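Local coordinates for protein putative siderophore-degrading esterase (Eurofung) (Emericella nidulans, PDB 6GUO) that hydrolyses the ester bonds of the bacterial xenosiderophore enterobactin, acting as a homodimeric esterase required for release of iron inside the fungal cell, at residues L63-A67 and L292-I296; F162-Y166 and H284-I288; V184-P190 and P218-F224; A203-I207 and E264-R270; F224-Y230 and R253-E259. One frame throughout, in Å; residues are numbered along the deposited sequence. Where two conformers were deposited one is given.

Interaction 1: residues L63-A67 and L292-I296; sequences LFLTA and LSGGI
Ala67 and Leu292 mark the nearest backbone approach of two helical turns, with CA atoms 6.8 Å apart. The axes of 63-67 and 292-296 pass 10.4 Å from each other and their N-to-C directions diverge by 50°, so contact is concentrated on a few side chains. Leu292 does most of the bridging. Its CG stands anti to the backbone N (chi1 179°), which carries the CD2 methyl across the interface and onto the turn 63-67. There CD2 meets the backbone O of Leu63 at 3.5 Å, the CB of Thr66 at 3.8 Å and the CB of Leu63 at 3.9 Å. One turn further along, Ile296 reaches over with CD1, which lies 4.2 Å from the CB of Ala67. No hydrogen bond crosses; what meets are mostly methyl and methylene groups. Thr66 keeps its hydroxyl for another purpose: OG1 is hydrogen-bonded to Glu69 and Arg73 of the second subunit, while its CG2 methyl faces Leu292. Leu63 and Leu292 both also touch Phe162 of strand 156-164. Two helices packed together against a central sheet are a recurring element of the alpha/beta-hydrolase fold, here placed beside the homodimer interface.

Interaction 2: residues F162-Y166 and H284-I288; sequences FGHSY and HGSVI
The imidazole of His164 carries Ile288 over one face: CG1 stands above the middle of the ring, 3.4 Å from its centroid, in a CH-pi contact almost on the ring normal. Around the edge of the same ring, near its plane, lie the O of His284 and the CG1 of Val287. The His284 ring is approached over one face by CE1 of His164, 3.5 Å over the ring and displaced from its centre, and at its edge by Ser165. The two imidazoles make an oblique pair, centroids 4.6 Å apart and planes at 41°. His164 reaches this place because its CG is anti to the backbone N (chi1 174°), directing the ring at segment 284-288. At Ser165 phi is positive, as in the strained turn of a nucleophile elbow, which the sequence Gly-His-Ser-Tyr-Gly fits. In the conformer described, CB rather than OG lies nearest NE2 of His284, at 3.3 Å; OG bonds Arg102 and, more tentatively, the O of His164 from above its carbonyl plane. The other ring nitrogen of His284, ND1, is hydrogen-bonded to Glu228, consistent with the Ser-His-acid triad of alpha/beta-hydrolases. Ser165 lies between the end of strand 156-164, flanked by strands 52-58 and 184-188, and helix 166-177, while segment 284-288 leads from strand 273-279 into helix 288-301.

Interaction 3: residues V184-P190 and P218-F224; sequences VYLAASP and PVLRLSF
Two neighbouring parallel strands of the central alpha/beta-hydrolase sheet meet here, 184-188 and 219-225, joined in sequence by a beta-alpha-beta crossover through helix 199-208. Tyr185 and Ala187 each give N-H to the other strand, to the O atoms of Val219 and Arg221, and each receives at its own O a bond from the N of Arg221 and of Ser223. The Ser223 N to Ala187 O bond is the longest of the five that cross, 3.2 Å. Past the strand end Ser189 N donates to Ser223 O at 2.7 Å. On the face of Leu186 and Arg221, the CD2 of Leu186 lies 3.7 Å from the CB of Arg221, whose extended chain carries the guanidinium on to a salt bridge with Glu275. On the face of Ala187 and Leu222 the contacts are apolar: Ala187 CB packs 4.0 Å from Leu222 CD2, and Pro190 CG meets the same methyl at 3.9 Å. A water bridges two hydroxyls, 2.8 Å from Ser189 OG and 2.8 Å from Ser223 OG. Regular backbone bonding is thus supplemented at the C-terminal strand ends by hydroxyls and a water, a polar patch that also reaches Glu228 through Ser189 OG.

Interaction 4: residues A203-I207 and E264-R270; sequences ARRFI and ELLASGR
Arg204 and Glu264 supply the ionic part of this contact between two nearly parallel helices, whose short axes differ in direction by only 8°. NH2 of Arg204 donates to OE2 of Glu264 at 3.1 Å, meeting the oxygen on its syn side, and NE makes a weak bond of 3.5 Å to OE1. Because the guanidinium and carboxylate are nearly coplanar, 16° apart, the salt bridge is a two-pronged, edge-on pairing. The aromatic part lies at the other end. There the guanidinium of Arg270 stacks flat on the Phe206 ring, with CZ 4.2 Å from the ring centroid and the planes at 24°, a cation-pi arrangement. Bends at its second and third torsions fold the arginine back over the ring, and its NH1 also donates to the O of Phe206 at 2.7 Å, with that oxygen lying in the guanidinium plane. Between these polar ends runs a seam of carbon contacts: Ile207 sets CG2 3.7 Å from the CB of Ser268 and CG1 4.0 Å from the CD2 of Leu265. Ser268 in turn shapes the chain beyond the helix, since its OG accepts from the N of Arg270 at 3.2 Å in an ST turn. Arg270 therefore satisfies a carbonyl near the C-terminal end of helix 199-208, where its positive charge is probably welcome, while Arg204 pairs with a carboxylate on the more exposed side.

Interaction 5: residues F224-Y230 and R253-E259; sequences FGSREQY and RMNDNCE
Phe224 and Asn255 form the tight centre of a contact between the end of strand 219-225 of the alpha/beta-hydrolase sheet, with the loop after it, and the start of helix 254-268. Asn255 presents its CA over one face of the ring, 3.9 Å from the centroid, in a CH-pi contact, while the CB of Cys258 lies 3.5 Å from CD2 and the OE1 of Glu259 is at the ring edge. The Asn255 amide grips the loop with both its polar atoms: ND2 donates to the O of Ser226 at 2.9 Å, and OD1 accepts from the N of Gln229, which approaches from above the carbonyl plane. Glu228, whose OE1 is hydrogen-bonded to His284, is itself steadied by a 2.8 Å bond from Gly225 N to OE2. Gln229, its CG anti to the backbone N (chi1 -167°), belongs to the tight part too. Its OE1 takes the N-H of Asp256 at 2.9 Å, in the carbonyl plane, and its NE2 gives to OD2 of the same aspartate at 2.9 Å, steeply above the carboxylate plane. The looser side is that of Tyr230 and the waters: one water joins Glu228 O to Met254 N, and another lies 2.7 Å from both Tyr230 OH and Asp256 OD1.

Interactions 1, 2 and 3 lie in the core, and 4 and 5 are only partly buried, with 4 farthest from the centre of the chain. Interaction 1 has no hydrogen bonds between its helices, interaction 3 is mainly backbone bonding within the sheet, and interaction 4 adds arginine pairings to a small hydrophobic seam. Interactions 3 and 5 share strand 219-225 and Phe224, whereas 4 and 5 use opposite ends of helix 254-268. Interactions 2, 3 and 5 converge at the C-terminal strand ends, where Glu228 is bonded to both His284 and Ser189, and backbone hydrogen bonds tie Gly163 and Ser165 to Ala188. Interactions 1 and 2 touch through Leu63 and Leu292, and both border the second subunit.

Interaction 1: residues L63-A67 and L292-I296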
# COMPACT_ATOMS: atom_id res chain seq x y z
N LEU A 63 3.48 8.60 -1.36
CA LEU A 63 2.66 7.99 -0.30
C LEU A 63 1.15 8.25 -0.36
O LEU A 63 0.38 7.52 0.26
CB LEU A 63 3.16 8.49 1.05
CG LEU A 63 4.65 8.33 1.35
CD1 LEU A 63 4.95 8.95 2.70
CD2 LEU A 63 5.05 6.87 1.31
N PHE A 64 0.75 9.29 -1.09
CA PHE A 64 -0.64 9.76 -1.13
C PHE A 64 -1.64 8.67 -1.47
O PHE A 64 -2.62 8.47 -0.76
CB PHE A 64 -0.75 10.90 -2.15
CG PHE A 64 -2.15 11.40 -2.36
CD1 PHE A 64 -2.83 12.05 -1.34
CD2 PHE A 64 -2.77 11.25 -3.59
CE1 PHE A 64 -4.12 12.53 -1.55
CE2 PHE A 64 -4.05 11.72 -3.80
CZ PHE A 64 -4.73 12.37 -2.78
N LEU A 65 -1.39 7.98 -2.57
CA LEU A 65 -2.33 7.00 -3.10
C LEU A 65 -2.47 5.78 -2.18
O LEU A 65 -3.58 5.28 -1.99
CB LEU A 65 -1.94 6.57 -4.52
CG LEU A 65 -1.87 7.67 -5.58
CD1 LEU A 65 -1.35 7.10 -6.90
CD2 LEU A 65 -3.22 8.34 -5.80
N THR A 66 -1.37 5.34 -1.58
CA THR A 66 -1.36 4.20 -0.66
C THR A 66 -2.14 4.55 0.60
O THR A 66 -2.95 3.76 1.06
CB THR A 66 0.08 3.78 -0.28
OG1 THR A 66 0.80 3.40 -1.46
CG2 THR A 66 0.08 2.59 0.71
N ALA A 67 -1.89 5.73 1.16
CA ALA A 67 -2.62 6.17 2.35
C ALA A 67 -4.12 6.28 2.04
O ALA A 67 -4.95 5.81 2.81
CB ALA A 67 -2.08 7.51 2.84
N LEU A 292 3.38 2.17 6.10
CA LEU A 292 2.33 3.18 5.91
C LEU A 292 0.96 2.58 6.23
O LEU A 292 0.20 3.16 7.00
CB LEU A 292 2.36 3.76 4.50
CG LEU A 292 1.30 4.81 4.15
CD1 LEU A 292 1.18 5.93 5.18
CD2 LEU A 292 1.63 5.38 2.79
N SER A 293 0.67 1.41 5.65
CA SER A 293 -0.57 0.70 5.95
C SER A 293 -0.72 0.47 7.45
O SER A 293 -1.77 0.75 8.02
CB SER A 293 -0.63 -0.64 5.21
OG SER A 293 -0.68 -0.46 3.81
N GLY A 294 0.35 -0.03 8.07
CA GLY A 294 0.38 -0.27 9.52
C GLY A 294 0.17 0.98 10.36
O GLY A 294 -0.53 0.94 11.37
N GLY A 295 0.79 2.08 9.94
CA GLY A 295 0.60 3.38 10.59
C GLY A 295 -0.84 3.88 10.51
O GLY A 295 -1.37 4.41 11.49
N ILE A 296 -1.46 3.70 9.34
CA ILE A 296 -2.86 4.06 9.13
C ILE A 296 -3.76 3.24 10.07
O ILE A 296 -4.65 3.80 10.72
CB ILE A 296 -3.31 3.88 7.65
CG1 ILE A 296 -2.54 4.82 6.69
CG2 ILE A 296 -4.81 4.13 7.48
CD1 ILE A 296 -2.79 6.30 6.85

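Interaction 2: residues F162-Y166 and H284-I288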
# COMPACT_ATOMS: atom_id res chain seq x y z
N PHE A 162 3.02 11.37 9.07
CA PHE A 162 3.80 10.21 8.64
C PHE A 162 4.94 10.65 7.74
O PHE A 162 4.74 11.45 6.84
CB PHE A 162 2.93 9.21 7.89
CG PHE A 162 3.68 8.01 7.38
CD1 PHE A 162 3.65 6.81 8.08
CD2 PHE A 162 4.43 8.08 6.21
CE1 PHE A 162 4.34 5.70 7.61
CE2 PHE A 162 5.13 6.97 5.74
CZ PHE A 162 5.08 5.78 6.45
N GLY A 163 6.11 10.07 7.98
CA GLY A 163 7.25 10.20 7.07
C GLY A 163 8.12 8.95 7.12
O GLY A 163 8.17 8.26 8.14
N HIS A 164 8.77 8.66 5.99
CA HIS A 164 9.70 7.54 5.85
C HIS A 164 11.11 8.06 5.53
O HIS A 164 11.25 9.02 4.78
CB HIS A 164 9.23 6.59 4.74
CG HIS A 164 10.21 5.49 4.44
ND1 HIS A 164 11.17 5.60 3.46
CD2 HIS A 164 10.34 4.25 4.96
CE1 HIS A 164 11.87 4.48 3.41
NE2 HIS A 164 11.39 3.64 4.31
N SER A 165 12.12 7.40 6.11
CA SER A 165 13.54 7.75 5.91
C SER A 165 13.82 9.18 6.40
O SER A 165 13.61 9.45 7.58
CB SER A 165 14.01 7.44 4.46
OG SER A 165 13.42 8.27 3.48
N TYR A 166 14.27 10.10 5.54
CA TYR A 166 14.34 11.51 5.97
C TYR A 166 13.00 12.03 6.48
O TYR A 166 12.97 12.86 7.39
CB TYR A 166 14.87 12.43 4.86
CG TYR A 166 16.37 12.43 4.64
CD1 TYR A 166 17.25 11.74 5.48
CD2 TYR A 166 16.92 13.17 3.60
CE1 TYR A 166 18.61 11.77 5.28
CE2 TYR A 166 18.28 13.20 3.38
CZ TYR A 166 19.12 12.50 4.23
OH TYR A 166 20.48 12.52 4.03
N HIS A 284 14.59 -1.22 2.93
CA HIS A 284 14.29 0.22 3.07
C HIS A 284 13.16 0.69 2.14
O HIS A 284 12.34 1.53 2.53
CB HIS A 284 15.57 1.03 2.83
CG HIS A 284 15.47 2.47 3.22
ND1 HIS A 284 15.21 2.88 4.51
CD2 HIS A 284 15.64 3.60 2.50
CE1 HIS A 284 15.21 4.20 4.57
NE2 HIS A 284 15.47 4.66 3.36
N GLY A 285 13.12 0.14 0.93
CA GLY A 285 12.06 0.44 -0.04
C GLY A 285 10.80 -0.38 0.16
O GLY A 285 9.70 0.16 0.19
N SER A 286 10.95 -1.70 0.31
CA SER A 286 9.79 -2.60 0.40
C SER A 286 8.98 -2.40 1.69
O SER A 286 7.81 -2.74 1.72
CB SER A 286 10.21 -4.07 0.26
OG SER A 286 10.88 -4.55 1.41
N VAL A 287 9.59 -1.85 2.73
CA VAL A 287 8.88 -1.61 3.99
C VAL A 287 7.88 -0.44 3.94
O VAL A 287 7.02 -0.35 4.80
CB VAL A 287 9.87 -1.42 5.17
CG1 VAL A 287 10.50 -0.03 5.16
CG2 VAL A 287 9.19 -1.70 6.51
N ILE A 288 7.99 0.44 2.94
CA ILE A 288 7.17 1.66 2.89
C ILE A 288 5.67 1.33 2.92
O ILE A 288 4.94 1.85 3.76
CB ILE A 288 7.52 2.55 1.67
CG1 ILE A 288 8.92 3.14 1.85
CG2 ILE A 288 6.50 3.68 1.51
CD1 ILE A 288 9.47 3.87 0.64

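Interaction 3: residues V184-P190 and P218-F224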
# COMPACT_ATOMS: atom_id res chain seq x y z
N VAL A 184 -0.31 12.46 16.67
CA VAL A 184 0.33 11.17 16.39
C VAL A 184 1.46 11.37 15.39
O VAL A 184 1.30 12.06 14.39
CB VAL A 184 -0.70 10.18 15.81
CG1 VAL A 184 -0.06 8.82 15.57
CG2 VAL A 184 -1.89 10.05 16.75
N TYR A 185 2.60 10.75 15.68
CA TYR A 185 3.77 10.78 14.80
C TYR A 185 4.08 9.37 14.37
O TYR A 185 4.16 8.46 15.20
CB TYR A 185 4.97 11.39 15.53
CG TYR A 185 4.70 12.79 16.01
CD1 TYR A 185 5.13 13.89 15.29
CD2 TYR A 185 3.98 13.01 17.19
CE1 TYR A 185 4.87 15.18 15.73
CE2 TYR A 185 3.72 14.30 17.64
CZ TYR A 185 4.16 15.38 16.90
OH TYR A 185 3.90 16.65 17.34
N LEU A 186 4.23 9.18 13.07
CA LEU A 186 4.50 7.89 12.49
C LEU A 186 5.83 8.04 11.77
O LEU A 186 5.90 8.61 10.68
CB LEU A 186 3.36 7.49 11.54
CG LEU A 186 1.96 7.52 12.15
CD1 LEU A 186 0.91 7.40 11.06
CD2 LEU A 186 1.78 6.41 13.18
N ALA A 187 6.89 7.56 12.42
CA ALA A 187 8.25 7.68 11.92
C ALA A 187 8.70 6.31 11.41
O ALA A 187 9.10 5.44 12.19
CB ALA A 187 9.17 8.17 13.02
N ALA A 188 8.64 6.14 10.09
CA ALA A 188 8.96 4.87 9.44
C ALA A 188 10.41 4.89 8.93
O ALA A 188 10.80 5.80 8.21
CB ALA A 188 7.99 4.63 8.30
N SER A 189 11.19 3.90 9.34
CA SER A 189 12.62 3.81 9.00
C SER A 189 13.33 5.16 9.14
O SER A 189 13.99 5.60 8.22
CB SER A 189 12.77 3.28 7.57
OG SER A 189 12.04 2.08 7.42
N PRO A 190 13.18 5.83 10.30
CA PRO A 190 13.71 7.19 10.41
C PRO A 190 15.23 7.20 10.31
O PRO A 190 15.89 6.32 10.86
CB PRO A 190 13.26 7.62 11.81
CG PRO A 190 13.16 6.33 12.57
CD PRO A 190 12.62 5.36 11.57
N PRO A 218 1.88 13.35 23.18
CA PRO A 218 2.05 12.77 21.85
C PRO A 218 2.09 11.25 21.83
O PRO A 218 2.40 10.61 22.84
CB PRO A 218 3.40 13.34 21.40
CG PRO A 218 4.14 13.57 22.66
CD PRO A 218 3.11 14.00 23.66
N VAL A 219 1.77 10.70 20.67
CA VAL A 219 1.83 9.27 20.40
C VAL A 219 2.85 9.08 19.29
O VAL A 219 2.87 9.87 18.34
CB VAL A 219 0.45 8.74 19.96
CG1 VAL A 219 0.52 7.28 19.53
CG2 VAL A 219 -0.56 8.92 21.09
N LEU A 220 3.72 8.07 19.42
CA LEU A 220 4.73 7.76 18.40
C LEU A 220 4.67 6.28 18.01
O LEU A 220 4.62 5.41 18.87
CB LEU A 220 6.14 8.08 18.90
CG LEU A 220 7.33 7.68 18.03
CD1 LEU A 220 7.32 8.39 16.68
CD2 LEU A 220 8.64 7.93 18.75
N ARG A 221 4.72 6.02 16.70
CA ARG A 221 4.95 4.67 16.18
C ARG A 221 6.24 4.69 15.37
O ARG A 221 6.34 5.43 14.39
CB ARG A 221 3.80 4.18 15.30
CG ARG A 221 3.93 2.70 14.95
CD ARG A 221 2.73 2.20 14.17
NE ARG A 221 2.67 0.73 14.12
CZ ARG A 221 2.94 -0.04 13.06
NH1 ARG A 221 2.83 -1.37 13.18
NH2 ARG A 221 3.32 0.47 11.89
N LEU A 222 7.22 3.90 15.82
CA LEU A 222 8.47 3.69 15.09
C LEU A 222 8.36 2.40 14.31
O LEU A 222 7.70 1.46 14.75
CB LEU A 222 9.64 3.58 16.06
CG LEU A 222 10.06 4.90 16.70
CD1 LEU A 222 10.83 4.66 17.99
CD2 LEU A 222 10.90 5.71 15.71
N SER A 223 9.02 2.34 13.16
CA SER A 223 9.08 1.09 12.41
C SER A 223 10.33 0.99 11.55
O SER A 223 10.97 2.00 11.25
CB SER A 223 7.82 0.90 11.55
OG SER A 223 7.78 1.83 10.48
N PHE A 224 10.66 -0.24 11.17
CA PHE A 224 11.77 -0.49 10.26
C PHE A 224 11.62 -1.88 9.67
O PHE A 224 10.90 -2.72 10.21
CB PHE A 224 13.13 -0.34 10.98
CG PHE A 224 13.32 -1.28 12.14
CD1 PHE A 224 13.94 -2.52 11.96
CD2 PHE A 224 12.89 -0.92 13.42
CE1 PHE A 224 14.13 -3.38 13.04
CE2 PHE A 224 13.07 -1.78 14.49
CZ PHE A 224 13.69 -3.01 14.31
O HOH W 1 9.50 1.44 8.28

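Interaction 4: residues A203-I207 and E264-R270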
# COMPACT_ATOMS: atom_id res chain seq x y z
N ALA A 203 16.13 14.34 20.95
CA ALA A 203 15.42 13.32 21.74
C ALA A 203 15.67 13.46 23.24
O ALA A 203 14.74 13.43 24.04
CB ALA A 203 15.81 11.92 21.29
N ARG A 204 16.94 13.63 23.62
CA ARG A 204 17.32 13.74 25.03
C ARG A 204 16.89 15.06 25.67
O ARG A 204 16.55 15.08 26.86
CB ARG A 204 18.83 13.49 25.20
CG ARG A 204 19.17 12.01 25.09
CD ARG A 204 20.56 11.74 24.54
NE ARG A 204 20.67 10.35 24.08
CZ ARG A 204 21.64 9.86 23.32
NH1 ARG A 204 22.65 10.63 22.89
NH2 ARG A 204 21.62 8.57 22.97
N ARG A 205 16.90 16.14 24.90
CA ARG A 205 16.33 17.42 25.35
C ARG A 205 14.82 17.28 25.57
O ARG A 205 14.28 17.79 26.55
CB ARG A 205 16.64 18.54 24.34
CG ARG A 205 16.05 19.90 24.69
CD ARG A 205 16.65 21.00 23.83
NE ARG A 205 15.96 22.29 24.00
CZ ARG A 205 14.86 22.68 23.34
NH1 ARG A 205 14.26 21.91 22.44
NH2 ARG A 205 14.35 23.89 23.60
N PHE A 206 14.14 16.59 24.65
CA PHE A 206 12.72 16.28 24.80
C PHE A 206 12.46 15.42 26.03
O PHE A 206 11.54 15.69 26.80
CB PHE A 206 12.17 15.59 23.54
CG PHE A 206 10.77 15.06 23.71
CD1 PHE A 206 9.67 15.89 23.55
CD2 PHE A 206 10.56 13.71 24.02
CE1 PHE A 206 8.38 15.40 23.71
CE2 PHE A 206 9.28 13.22 24.18
CZ PHE A 206 8.19 14.06 24.02
N ILE A 207 13.27 14.37 26.22
CA ILE A 207 13.17 13.50 27.40
C ILE A 207 13.34 14.30 28.70
O ILE A 207 12.61 14.07 29.67
CB ILE A 207 14.16 12.31 27.32
CG1 ILE A 207 13.66 11.29 26.28
CG2 ILE A 207 14.33 11.61 28.67
CD1 ILE A 207 14.72 10.36 25.75
N GLU A 264 14.72 4.16 25.03
CA GLU A 264 14.93 5.44 25.73
C GLU A 264 13.63 6.17 25.98
O GLU A 264 13.37 6.63 27.10
CB GLU A 264 15.87 6.37 24.94
CG GLU A 264 17.35 6.16 25.19
CD GLU A 264 18.19 7.35 24.74
OE1 GLU A 264 18.06 8.43 25.36
OE2 GLU A 264 18.97 7.21 23.79
N LEU A 265 12.82 6.30 24.94
CA LEU A 265 11.53 7.00 25.04
C LEU A 265 10.56 6.27 25.97
O LEU A 265 9.88 6.91 26.77
CB LEU A 265 10.90 7.19 23.66
CG LEU A 265 11.64 8.17 22.76
CD1 LEU A 265 11.08 8.09 21.35
CD2 LEU A 265 11.56 9.60 23.29
N LEU A 266 10.53 4.94 25.88
CA LEU A 266 9.71 4.12 26.77
C LEU A 266 10.06 4.36 28.24
O LEU A 266 9.17 4.59 29.07
CB LEU A 266 9.87 2.64 26.44
CG LEU A 266 9.00 1.66 27.25
CD1 LEU A 266 7.52 1.91 26.99
CD2 LEU A 266 9.37 0.22 26.92
N ALA A 267 11.36 4.31 28.56
CA ALA A 267 11.85 4.49 29.93
C ALA A 267 11.59 5.89 30.48
O ALA A 267 11.46 6.05 31.70
CB ALA A 267 13.34 4.17 30.00
N SER A 268 11.53 6.90 29.61
CA SER A 268 11.22 8.28 30.01
C SER A 268 9.78 8.45 30.49
O SER A 268 9.51 9.27 31.36
CB SER A 268 11.50 9.27 28.87
OG SER A 268 10.45 9.27 27.91
N GLY A 269 8.86 7.70 29.88
CA GLY A 269 7.43 7.81 30.17
C GLY A 269 6.79 9.11 29.69
O GLY A 269 5.71 9.47 30.15
N ARG A 270 7.45 9.80 28.76
CA ARG A 270 6.99 11.10 28.27
C ARG A 270 5.95 10.99 27.15
O ARG A 270 5.32 11.99 26.80
CB ARG A 270 8.17 11.96 27.82
CG ARG A 270 8.89 12.69 28.95
CD ARG A 270 9.23 14.12 28.56
NE ARG A 270 8.01 14.89 28.29
CZ ARG A 270 7.93 15.98 27.52
NH1 ARG A 270 8.99 16.49 26.91
NH2 ARG A 270 6.74 16.57 27.37

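Interaction 5: residues F224-Y230 and R253-E259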
# COMPACT_ATOMS: atom_id res chain seq x y z
N PHE A 224 10.66 -0.24 11.17
CA PHE A 224 11.77 -0.49 10.26
C PHE A 224 11.62 -1.88 9.67
O PHE A 224 10.90 -2.72 10.21
CB PHE A 224 13.13 -0.34 10.98
CG PHE A 224 13.32 -1.28 12.14
CD1 PHE A 224 13.94 -2.52 11.96
CD2 PHE A 224 12.89 -0.92 13.42
CE1 PHE A 224 14.13 -3.38 13.04
CE2 PHE A 224 13.07 -1.78 14.49
CZ PHE A 224 13.69 -3.01 14.31
N GLY A 225 12.28 -2.11 8.54
CA GLY A 225 12.35 -3.45 7.95
C GLY A 225 13.54 -4.20 8.51
O GLY A 225 14.60 -3.61 8.70
N SER A 226 13.38 -5.51 8.76
CA SER A 226 14.46 -6.30 9.37
C SER A 226 15.74 -6.32 8.54
O SER A 226 16.84 -6.39 9.09
CB SER A 226 14.00 -7.74 9.65
OG SER A 226 13.88 -8.49 8.45
N ARG A 227 15.61 -6.24 7.22
CA ARG A 227 16.75 -6.26 6.31
C ARG A 227 17.51 -4.94 6.20
O ARG A 227 18.57 -4.92 5.59
CB ARG A 227 16.32 -6.70 4.92
CG ARG A 227 15.77 -8.11 4.89
CD ARG A 227 15.41 -8.51 3.47
NE ARG A 227 15.16 -9.95 3.36
CZ ARG A 227 14.82 -10.57 2.23
NH1 ARG A 227 14.70 -9.89 1.09
NH2 ARG A 227 14.61 -11.88 2.24
N GLU A 228 16.99 -3.86 6.78
CA GLU A 228 17.63 -2.56 6.63
C GLU A 228 19.06 -2.54 7.19
O GLU A 228 19.99 -2.10 6.51
CB GLU A 228 16.77 -1.45 7.24
CG GLU A 228 15.48 -1.24 6.46
CD GLU A 228 14.78 0.05 6.82
OE1 GLU A 228 15.36 1.12 6.54
OE2 GLU A 228 13.67 -0.02 7.38
N GLN A 229 19.24 -3.06 8.40
CA GLN A 229 20.59 -3.24 8.98
C GLN A 229 21.26 -4.55 8.54
O GLN A 229 22.49 -4.64 8.57
CB GLN A 229 20.53 -3.17 10.50
CG GLN A 229 21.88 -3.03 11.18
CD GLN A 229 21.77 -2.79 12.67
OE1 GLN A 229 20.87 -2.09 13.13
NE2 GLN A 229 22.69 -3.36 13.43
N TYR A 230 20.47 -5.54 8.13
CA TYR A 230 20.97 -6.87 7.77
C TYR A 230 20.54 -7.24 6.35
O TYR A 230 19.66 -8.08 6.16
CB TYR A 230 20.47 -7.89 8.79
CG TYR A 230 20.91 -7.56 10.20
CD1 TYR A 230 22.20 -7.88 10.63
CD2 TYR A 230 20.06 -6.91 11.09
CE1 TYR A 230 22.62 -7.57 11.92
CE2 TYR A 230 20.46 -6.60 12.38
CZ TYR A 230 21.74 -6.93 12.79
OH TYR A 230 22.15 -6.62 14.06
N ARG A 253 22.71 1.66 10.65
CA ARG A 253 22.33 1.02 11.90
C ARG A 253 20.83 1.20 12.20
O ARG A 253 20.44 1.52 13.32
CB ARG A 253 23.20 1.60 13.02
CG ARG A 253 23.24 0.78 14.29
CD ARG A 253 24.36 1.26 15.20
NE ARG A 253 24.39 0.46 16.42
CZ ARG A 253 23.67 0.70 17.52
NH1 ARG A 253 23.79 -0.12 18.56
NH2 ARG A 253 22.83 1.74 17.60
N MET A 254 20.01 1.00 11.17
CA MET A 254 18.58 1.34 11.25
C MET A 254 17.86 0.60 12.38
O MET A 254 17.17 1.23 13.19
CB MET A 254 17.89 1.04 9.92
CG MET A 254 16.41 1.40 9.85
SD MET A 254 16.07 3.14 10.14
CE MET A 254 16.82 3.90 8.70
N ASN A 255 18.04 -0.72 12.44
CA ASN A 255 17.31 -1.59 13.37
C ASN A 255 17.65 -1.26 14.82
O ASN A 255 16.76 -1.05 15.65
CB ASN A 255 17.60 -3.08 13.11
CG ASN A 255 17.28 -3.53 11.70
OD1 ASN A 255 17.33 -2.76 10.74
ND2 ASN A 255 16.96 -4.82 11.56
N ASP A 256 18.95 -1.22 15.13
CA ASP A 256 19.40 -0.94 16.49
C ASP A 256 19.12 0.51 16.93
O ASP A 256 18.74 0.73 18.08
CB ASP A 256 20.89 -1.28 16.68
CG ASP A 256 21.17 -2.79 16.64
OD1 ASP A 256 20.26 -3.60 16.94
OD2 ASP A 256 22.31 -3.17 16.31
N ASN A 257 19.30 1.48 16.03
CA ASN A 257 18.98 2.88 16.35
C ASN A 257 17.49 3.05 16.71
O ASN A 257 17.17 3.72 17.69
CB ASN A 257 19.35 3.85 15.21
CG ASN A 257 20.85 4.12 15.12
OD1 ASN A 257 21.62 3.76 16.00
ND2 ASN A 257 21.26 4.77 14.03
N CYS A 258 16.61 2.42 15.94
CA CYS A 258 15.17 2.46 16.22
C CYS A 258 14.82 1.82 17.56
O CYS A 258 14.09 2.42 18.36
CB CYS A 258 14.37 1.75 15.13
SG CYS A 258 14.18 2.72 13.64
N GLU A 259 15.32 0.60 17.78
CA GLU A 259 15.04 -0.14 19.02
C GLU A 259 15.56 0.60 20.25
O GLU A 259 14.89 0.65 21.28
CB GLU A 259 15.63 -1.56 18.96
CG GLU A 259 14.87 -2.52 18.06
CD GLU A 259 13.52 -2.98 18.60
OE1 GLU A 259 12.74 -3.56 17.82
OE2 GLU A 259 13.22 -2.76 19.80
O HOH W 2 20.89 0.12 8.48
O HOH W 3 20.08 -5.98 15.67